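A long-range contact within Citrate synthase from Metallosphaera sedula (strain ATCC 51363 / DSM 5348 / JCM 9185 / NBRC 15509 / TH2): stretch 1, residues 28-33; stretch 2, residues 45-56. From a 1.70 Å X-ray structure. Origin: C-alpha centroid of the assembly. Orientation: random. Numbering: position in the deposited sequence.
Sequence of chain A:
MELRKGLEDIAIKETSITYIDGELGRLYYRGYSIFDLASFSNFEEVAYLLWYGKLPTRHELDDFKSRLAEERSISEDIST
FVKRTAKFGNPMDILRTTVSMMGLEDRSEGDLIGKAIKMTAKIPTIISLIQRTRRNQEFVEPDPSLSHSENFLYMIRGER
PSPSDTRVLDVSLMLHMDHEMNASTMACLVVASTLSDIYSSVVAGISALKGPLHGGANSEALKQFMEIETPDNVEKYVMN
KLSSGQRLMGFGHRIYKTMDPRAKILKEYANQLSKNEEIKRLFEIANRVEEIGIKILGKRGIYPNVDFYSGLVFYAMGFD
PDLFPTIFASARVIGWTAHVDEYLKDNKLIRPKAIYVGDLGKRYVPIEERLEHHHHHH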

ATOM      1  N   TYR A  28       2.330 -15.586  20.888  1.00 13.35           N
ATOM      2  CA  TYR A  28       1.094 -15.339  21.634  1.00 13.63           C
ATOM      3  C   TYR A  28       0.212 -14.326  20.901  1.00 12.66           C
ATOM      4  O   TYR A  28       0.671 -13.308  20.375  1.00 12.97           O
ATOM      5  CB  TYR A  28       1.403 -14.803  23.035  1.00 14.16           C
ATOM      6  CG  TYR A  28       2.266 -15.699  23.872  1.00 13.13           C
ATOM      7  CD1 TYR A  28       3.624 -15.757  23.641  1.00 15.98           C
ATOM      8  CD2 TYR A  28       1.705 -16.536  24.818  1.00 15.18           C
ATOM      9  CE1 TYR A  28       4.441 -16.600  24.376  1.00 15.81           C
ATOM     10  CE2 TYR A  28       2.503 -17.426  25.526  1.00 16.22           C
ATOM     11  CZ  TYR A  28       3.860 -17.469  25.276  1.00 16.18           C
ATOM     12  OH  TYR A  28       4.703 -18.280  25.988  1.00 20.19           O
ATOM     13  N   TYR A  29      -1.101 -14.589  20.911  1.00 12.46           N
ATOM     14  CA  TYR A  29      -2.113 -13.675  20.429  1.00 11.70           C
ATOM     15  C   TYR A  29      -2.916 -13.198  21.642  1.00 12.17           C
ATOM     16  O   TYR A  29      -3.558 -14.010  22.311  1.00 12.04           O
ATOM     17  CB  TYR A  29      -3.091 -14.361  19.470  1.00 11.01           C
ATOM     18  CG  TYR A  29      -2.602 -14.740  18.084  1.00 10.03           C
ATOM     19  CD1 TYR A  29      -1.411 -14.299  17.536  1.00 11.81           C
ATOM     20  CD2 TYR A  29      -3.399 -15.568  17.316  1.00  9.96           C
ATOM     21  CE1 TYR A  29      -0.999 -14.666  16.259  1.00 10.84           C
ATOM     22  CE2 TYR A  29      -2.997 -15.956  16.046  1.00 10.25           C
ATOM     23  CZ  TYR A  29      -1.804 -15.529  15.514  1.00 11.39           C
ATOM     24  OH  TYR A  29      -1.452 -15.914  14.227  1.00 12.39           O
ATOM     25  N   ARG A  30      -2.841 -11.910  21.947  1.00 11.98           N
ATOM     26  CA  ARG A  30      -3.534 -11.308  23.110  1.00 13.54           C
ATOM     27  C   ARG A  30      -3.271 -12.116  24.372  1.00 13.16           C
ATOM     28  O   ARG A  30      -4.187 -12.262  25.216  1.00 12.68           O
ATOM     29  CB  ARG A  30      -5.020 -11.201  22.828  1.00 15.31           C
ATOM     30  CG  ARG A  30      -5.298 -10.344  21.603  1.00 17.45           C
ATOM     31  CD  ARG A  30      -5.805  -8.987  21.990  1.00 19.82           C
ATOM     32  NE  ARG A  30      -6.284  -8.138  20.894  1.00 17.21           N
ATOM     33  CZ  ARG A  30      -5.966  -6.868  20.785  1.00 17.70           C
ATOM     34  NH1 ARG A  30      -5.224  -6.322  21.748  1.00 16.57           N
ATOM     35  NH2 ARG A  30      -6.393  -6.169  19.731  1.00 15.11           N
ATOM     36  N   GLY A  31      -2.040 -12.588  24.497  1.00 13.60           N
ATOM     37  CA  GLY A  31      -1.552 -13.297  25.671  1.00 13.41           C
ATOM     38  C   GLY A  31      -1.771 -14.791  25.678  1.00 13.01           C
ATOM     39  O   GLY A  31      -1.269 -15.488  26.560  1.00 15.41           O
ATOM     40  N   TYR A  32      -2.543 -15.311  24.722  1.00 13.25           N
ATOM     41  CA  TYR A  32      -2.802 -16.771  24.590  1.00 12.79           C
ATOM     42  C   TYR A  32      -1.758 -17.425  23.670  1.00 14.71           C
ATOM     43  O   TYR A  32      -1.480 -16.939  22.597  1.00 13.19           O
ATOM     44  CB  TYR A  32      -4.207 -17.018  24.042  1.00 12.40           C
ATOM     45  CG  TYR A  32      -5.289 -16.552  24.989  1.00 11.79           C
ATOM     46  CD1 TYR A  32      -5.655 -17.345  26.056  1.00 12.67           C
ATOM     47  CD2 TYR A  32      -5.853 -15.296  24.893  1.00 12.68           C
ATOM     48  CE1 TYR A  32      -6.636 -16.914  26.937  1.00 13.31           C
ATOM     49  CE2 TYR A  32      -6.809 -14.839  25.787  1.00 13.07           C
ATOM     50  CZ  TYR A  32      -7.207 -15.669  26.818  1.00 13.60           C
ATOM     51  OH  TYR A  32      -8.172 -15.254  27.722  1.00 15.65           O
ATOM     52  N   SER A  33      -1.225 -18.551  24.134  1.00 13.71           N
ATOM     53  CA  SER A  33      -0.214 -19.292  23.370  1.00 14.72           C
ATOM     54  C   SER A  33      -0.814 -19.784  22.047  1.00 13.34           C
ATOM     55  O   SER A  33      -1.904 -20.351  22.022  1.00 12.37           O
ATOM     56  CB  SER A  33       0.258 -20.459  24.175  1.00 15.21           C
ATOM     57  OG  SER A  33       1.004 -21.330  23.382  1.00 16.71           O
ATOM     58  N   GLU A  45     -13.212 -17.742  16.472  1.00 10.63           N
ATOM     59  CA  GLU A  45     -12.939 -17.358  17.845  1.00 12.18           C
ATOM     60  C   GLU A  45     -11.640 -16.529  17.916  1.00 11.76           C
ATOM     61  O   GLU A  45     -11.530 -15.558  18.682  1.00 11.33           O
ATOM     62  CB  GLU A  45     -12.809 -18.599  18.724  1.00 12.18           C
ATOM     63  CG  GLU A  45     -12.568 -18.275  20.143  1.00 13.65           C
ATOM     64  CD  GLU A  45     -12.543 -19.477  21.070  1.00 14.60           C
ATOM     65  OE1 GLU A  45     -11.453 -20.104  21.204  1.00 14.53           O
ATOM     66  OE2 GLU A  45     -13.616 -19.796  21.615  1.00 15.60           O
ATOM     67  N   VAL A  46     -10.604 -16.938  17.164  1.00 10.82           N
ATOM     68  CA  VAL A  46      -9.354 -16.150  17.187  1.00 11.25           C
ATOM     69  C   VAL A  46      -9.520 -14.794  16.497  1.00 11.12           C
ATOM     70  O   VAL A  46      -8.882 -13.831  16.965  1.00 10.84           O
ATOM     71  CB  VAL A  46      -8.153 -16.954  16.628  1.00 11.17           C
ATOM     72  CG1 VAL A  46      -6.881 -16.129  16.700  1.00 12.10           C
ATOM     73  CG2 VAL A  46      -7.952 -18.244  17.389  1.00 12.18           C
ATOM     74  N   ALA A  47     -10.295 -14.694  15.412  1.00 11.14           N
ATOM     75  CA  ALA A  47     -10.573 -13.394  14.774  1.00 10.93           C
ATOM     76  C   ALA A  47     -11.278 -12.479  15.790  1.00 10.39           C
ATOM     77  O   ALA A  47     -10.891 -11.310  15.956  1.00 11.30           O
ATOM     78  CB  ALA A  47     -11.411 -13.550  13.543  1.00 11.42           C
ATOM     79  N   TYR A  48     -12.216 -13.044  16.562  1.00 10.01           N
ATOM     80  CA  TYR A  48     -12.876 -12.272  17.627  1.00 10.59           C
ATOM     81  C   TYR A  48     -11.831 -11.773  18.620  1.00 11.37           C
ATOM     82  O   TYR A  48     -11.894 -10.589  19.056  1.00 11.91           O
ATOM     83  CB  TYR A  48     -13.927 -13.124  18.343  1.00 11.12           C
ATOM     84  CG  TYR A  48     -14.820 -12.361  19.311  1.00 11.08           C
ATOM     85  CD1 TYR A  48     -14.341 -11.946  20.541  1.00 12.63           C
ATOM     86  CD2 TYR A  48     -16.100 -12.012  18.947  1.00 12.59           C
ATOM     87  CE1 TYR A  48     -15.127 -11.213  21.409  1.00 12.94           C
ATOM     88  CE2 TYR A  48     -16.927 -11.338  19.827  1.00 14.20           C
ATOM     89  CZ  TYR A  48     -16.410 -10.880  21.031  1.00 13.68           C
ATOM     90  OH  TYR A  48     -17.228 -10.135  21.846  1.00 15.93           O
ATOM     91  N   LEU A  49     -10.989 -12.689  19.077  1.00 10.79           N
ATOM     92  CA  LEU A  49      -9.951 -12.352  20.080  1.00 12.71           C
ATOM     93  C   LEU A  49      -9.065 -11.221  19.571  1.00 13.61           C
ATOM     94  O   LEU A  49      -8.802 -10.216  20.304  1.00 12.23           O
ATOM     95  CB  LEU A  49      -9.129 -13.588  20.387  1.00 13.87           C
ATOM     96  CG  LEU A  49      -7.932 -13.391  21.301  1.00 14.60           C
ATOM     97  CD1 LEU A  49      -8.379 -12.946  22.695  1.00 14.77           C
ATOM     98  CD2 LEU A  49      -7.159 -14.664  21.364  1.00 15.19           C
ATOM     99  N   LEU A  50      -8.609 -11.350  18.316  1.00 12.43           N
ATOM    100  CA  LEU A  50      -7.665 -10.359  17.814  1.00 12.36           C
ATOM    101  C   LEU A  50      -8.331  -8.984  17.697  1.00 12.53           C
ATOM    102  O   LEU A  50      -7.727  -7.948  18.082  1.00 12.49           O
ATOM    103  CB  LEU A  50      -7.091 -10.851  16.468  1.00 12.89           C
ATOM    104  CG  LEU A  50      -6.042 -11.932  16.610  1.00 13.01           C
ATOM    105  CD1 LEU A  50      -5.692 -12.573  15.267  1.00 12.29           C
ATOM    106  CD2 LEU A  50      -4.770 -11.404  17.280  1.00 14.51           C
ATOM    107  N   TRP A  51      -9.555  -8.926  17.188  1.00 11.90           N
ATOM    108  CA  TRP A  51     -10.236  -7.636  16.955  1.00 12.43           C
ATOM    109  C   TRP A  51     -10.756  -7.014  18.251  1.00 14.79           C
ATOM    110  O   TRP A  51     -10.618  -5.822  18.411  1.00 15.20           O
ATOM    111  CB  TRP A  51     -11.389  -7.758  15.963  1.00 13.05           C
ATOM    112  CG  TRP A  51     -10.933  -7.782  14.522  1.00 11.76           C
ATOM    113  CD1 TRP A  51      -9.943  -7.048  13.949  1.00 12.95           C
ATOM    114  CD2 TRP A  51     -11.510  -8.565  13.463  1.00 11.23           C
ATOM    115  NE1 TRP A  51      -9.828  -7.337  12.608  1.00 12.89           N
ATOM    116  CE2 TRP A  51     -10.784  -8.254  12.270  1.00 11.96           C
ATOM    117  CE3 TRP A  51     -12.581  -9.463  13.384  1.00 12.54           C
ATOM    118  CZ2 TRP A  51     -11.085  -8.825  11.048  1.00 11.34           C
ATOM    119  CZ3 TRP A  51     -12.872 -10.028  12.170  1.00 13.25           C
ATOM    120  CH2 TRP A  51     -12.126  -9.714  11.016  1.00 12.41           C
ATOM    121  N   TYR A  52     -11.290  -7.830  19.164  1.00 15.20           N
ATOM    122  CA  TYR A  52     -12.032  -7.258  20.341  1.00 16.73           C
ATOM    123  C   TYR A  52     -11.272  -7.405  21.650  1.00 18.31           C
ATOM    124  O   TYR A  52     -11.710  -6.820  22.647  1.00 19.88           O
ATOM    125  CB  TYR A  52     -13.410  -7.909  20.431  1.00 16.96           C
ATOM    126  CG  TYR A  52     -14.301  -7.660  19.245  1.00 16.46           C
ATOM    127  CD1 TYR A  52     -14.672  -6.369  18.895  1.00 18.60           C
ATOM    128  CD2 TYR A  52     -14.764  -8.698  18.435  1.00 15.48           C
ATOM    129  CE1 TYR A  52     -15.484  -6.119  17.807  1.00 19.72           C
ATOM    130  CE2 TYR A  52     -15.594  -8.453  17.352  1.00 19.02           C
ATOM    131  CZ  TYR A  52     -15.936  -7.152  17.024  1.00 18.82           C
ATOM    132  OH  TYR A  52     -16.735  -6.883  15.952  1.00 20.92           O
ATOM    133  N   GLY A  53     -10.205  -8.189  21.694  1.00 16.59           N
ATOM    134  CA  GLY A  53      -9.266  -8.204  22.783  1.00 16.70           C
ATOM    135  C   GLY A  53      -9.559  -9.223  23.875  1.00 17.28           C
ATOM    136  O   GLY A  53      -8.815  -9.289  24.825  1.00 18.74           O
ATOM    137  N   LYS A  54     -10.605 -10.023  23.699  1.00 15.85           N
ATOM    138  CA  LYS A  54     -10.976 -11.005  24.710  1.00 17.05           C
ATOM    139  C   LYS A  54     -11.608 -12.208  24.038  1.00 15.05           C
ATOM    140  O   LYS A  54     -12.134 -12.103  22.924  1.00 14.86           O
ATOM    141  CB  LYS A  54     -11.944 -10.369  25.712  1.00 20.67           C
ATOM    142  CG  LYS A  54     -13.316 -10.032  25.171  1.00 26.61           C
ATOM    143  CD  LYS A  54     -14.159  -9.167  26.113  1.00 32.33           C
ATOM    144  CE  LYS A  54     -15.588  -8.886  25.643  1.00 35.98           C
ATOM    145  NZ  LYS A  54     -15.797  -9.030  24.171  1.00 34.47           N
ATOM    146  N   LEU A  55     -11.552 -13.358  24.722  1.00 14.07           N
ATOM    147  CA  LEU A  55     -12.279 -14.523  24.220  1.00 14.12           C
ATOM    148  C   LEU A  55     -13.779 -14.273  24.326  1.00 14.98           C
ATOM    149  O   LEU A  55     -14.303 -13.755  25.339  1.00 15.20           O
ATOM    150  CB  LEU A  55     -11.869 -15.787  24.957  1.00 14.78           C
ATOM    151  CG  LEU A  55     -10.445 -16.287  24.740  1.00 14.50           C
ATOM    152  CD1 LEU A  55     -10.091 -17.360  25.726  1.00 15.26           C
ATOM    153  CD2 LEU A  55     -10.238 -16.797  23.331  1.00 16.24           C
ATOM    154  N   PRO A  56     -14.550 -14.702  23.312  1.00 13.42           N
ATOM    155  CA  PRO A  56     -15.983 -14.451  23.309  1.00 14.75           C
ATOM    156  C   PRO A  56     -16.765 -15.430  24.187  1.00 14.96           C
ATOM    157  O   PRO A  56     -16.396 -16.570  24.295  1.00 15.14           O
ATOM    158  CB  PRO A  56     -16.363 -14.697  21.844  1.00 13.87           C
ATOM    159  CG  PRO A  56     -15.367 -15.738  21.401  1.00 13.43           C
ATOM    160  CD  PRO A  56     -14.068 -15.303  22.050  1.00 14.24           C
TER
HETATM  161  O   HOH W   1      -9.965 -13.268  27.202  1.00 18.10           O

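Stretch 1 is a tight hairpin. Two short strands, 28-29 and 32-33, are joined by a type I' turn from Tyr29 to Tyr32, and the turn is closed by a pair of backbone hydrogen bonds, Tyr29 N to Tyr32 O and Tyr32 N to Tyr29 O, each 2.9 Å. A type I' turn needs positive phi at both central positions. Arg30 adopts it at 49°, and Gly31 at 88°, a value that glycine, lacking a side chain, reaches most easily. Stretch 2 supplies the last turns of a helix, through Tyr52, followed by an extended segment. The helix ends at Gly53, the first residue to leave helical geometry; its phi of 92° again favours glycine, and its N still donates to Leu49 O at 2.8 Å. The backbones approach most closely where the hairpin tip meets this helix end, with Arg30 CA 6.5 Å from Gly53 CA.

Arg30 provides the polar part of the contact. Near the C-terminus of a helix, carbonyl oxygens can lack the usual amide partners from a following turn. Leu50 O accepts no backbone hydrogen bond from within the stretch, and a guanidinium group, with several donors in one plane, is well suited to meet it. Arg30 NH2 donates to Leu50 O at 2.8 Å with a nearly straight angle of 159°, while Arg30 NE reaches the same oxygen, Leu50 O, at 3.2 Å. Leu49 O, already bonded to Gly53 N, takes only an additional weak hydrogen bond from Arg30 NE, at 3.3 Å. Both oxygens lie at the edge of the guanidinium, near its plane, where N-H groups point. Gly53 packs over one face of the group, its CA 3.5 Å from Arg30 NE, so that the bare glycine backbone lies directly against the flat cation. The aliphatic part of the arginine is used as well: Arg30 CB lies 3.8 Å from Leu49 CD1.

The rest of the contact is largely apolar, and the two strand tyrosines that flank the turn both direct their CA-to-CB bonds toward stretch 2. Tyr29 meets the helix, with its CD2 3.6 Å from Val46 CG1 and its CB 4.0 Å from Leu50 CD2; its hydroxyl is hydrogen-bonded elsewhere in the structure, so the buried phenol is not left unsatisfied. The CA-to-CB bonds of Leu49 and Leu50 point sideways to the hairpin, but the ends of both side chains come nearer. Leu49 CD2 reaches Tyr32 CD2 at 3.8 Å and also lies 3.8 Å from Tyr29 O, filling space beside the turn.

Tyr32 extends the contact beyond the helix to Leu55, whose CA-to-CB bond points toward the hairpin. Leu55 CD1 lies 3.5 Å from Tyr32 CZ, a close apolar contact. The tyrosine hydroxyl adds a polar link: water 1 sits 2.7 Å from Tyr32 OH and accepts a hydrogen bond from Leu55 N at 2.9 Å, bridging side chain and backbone. Together the two stretches bury 434 Å², counting both sides.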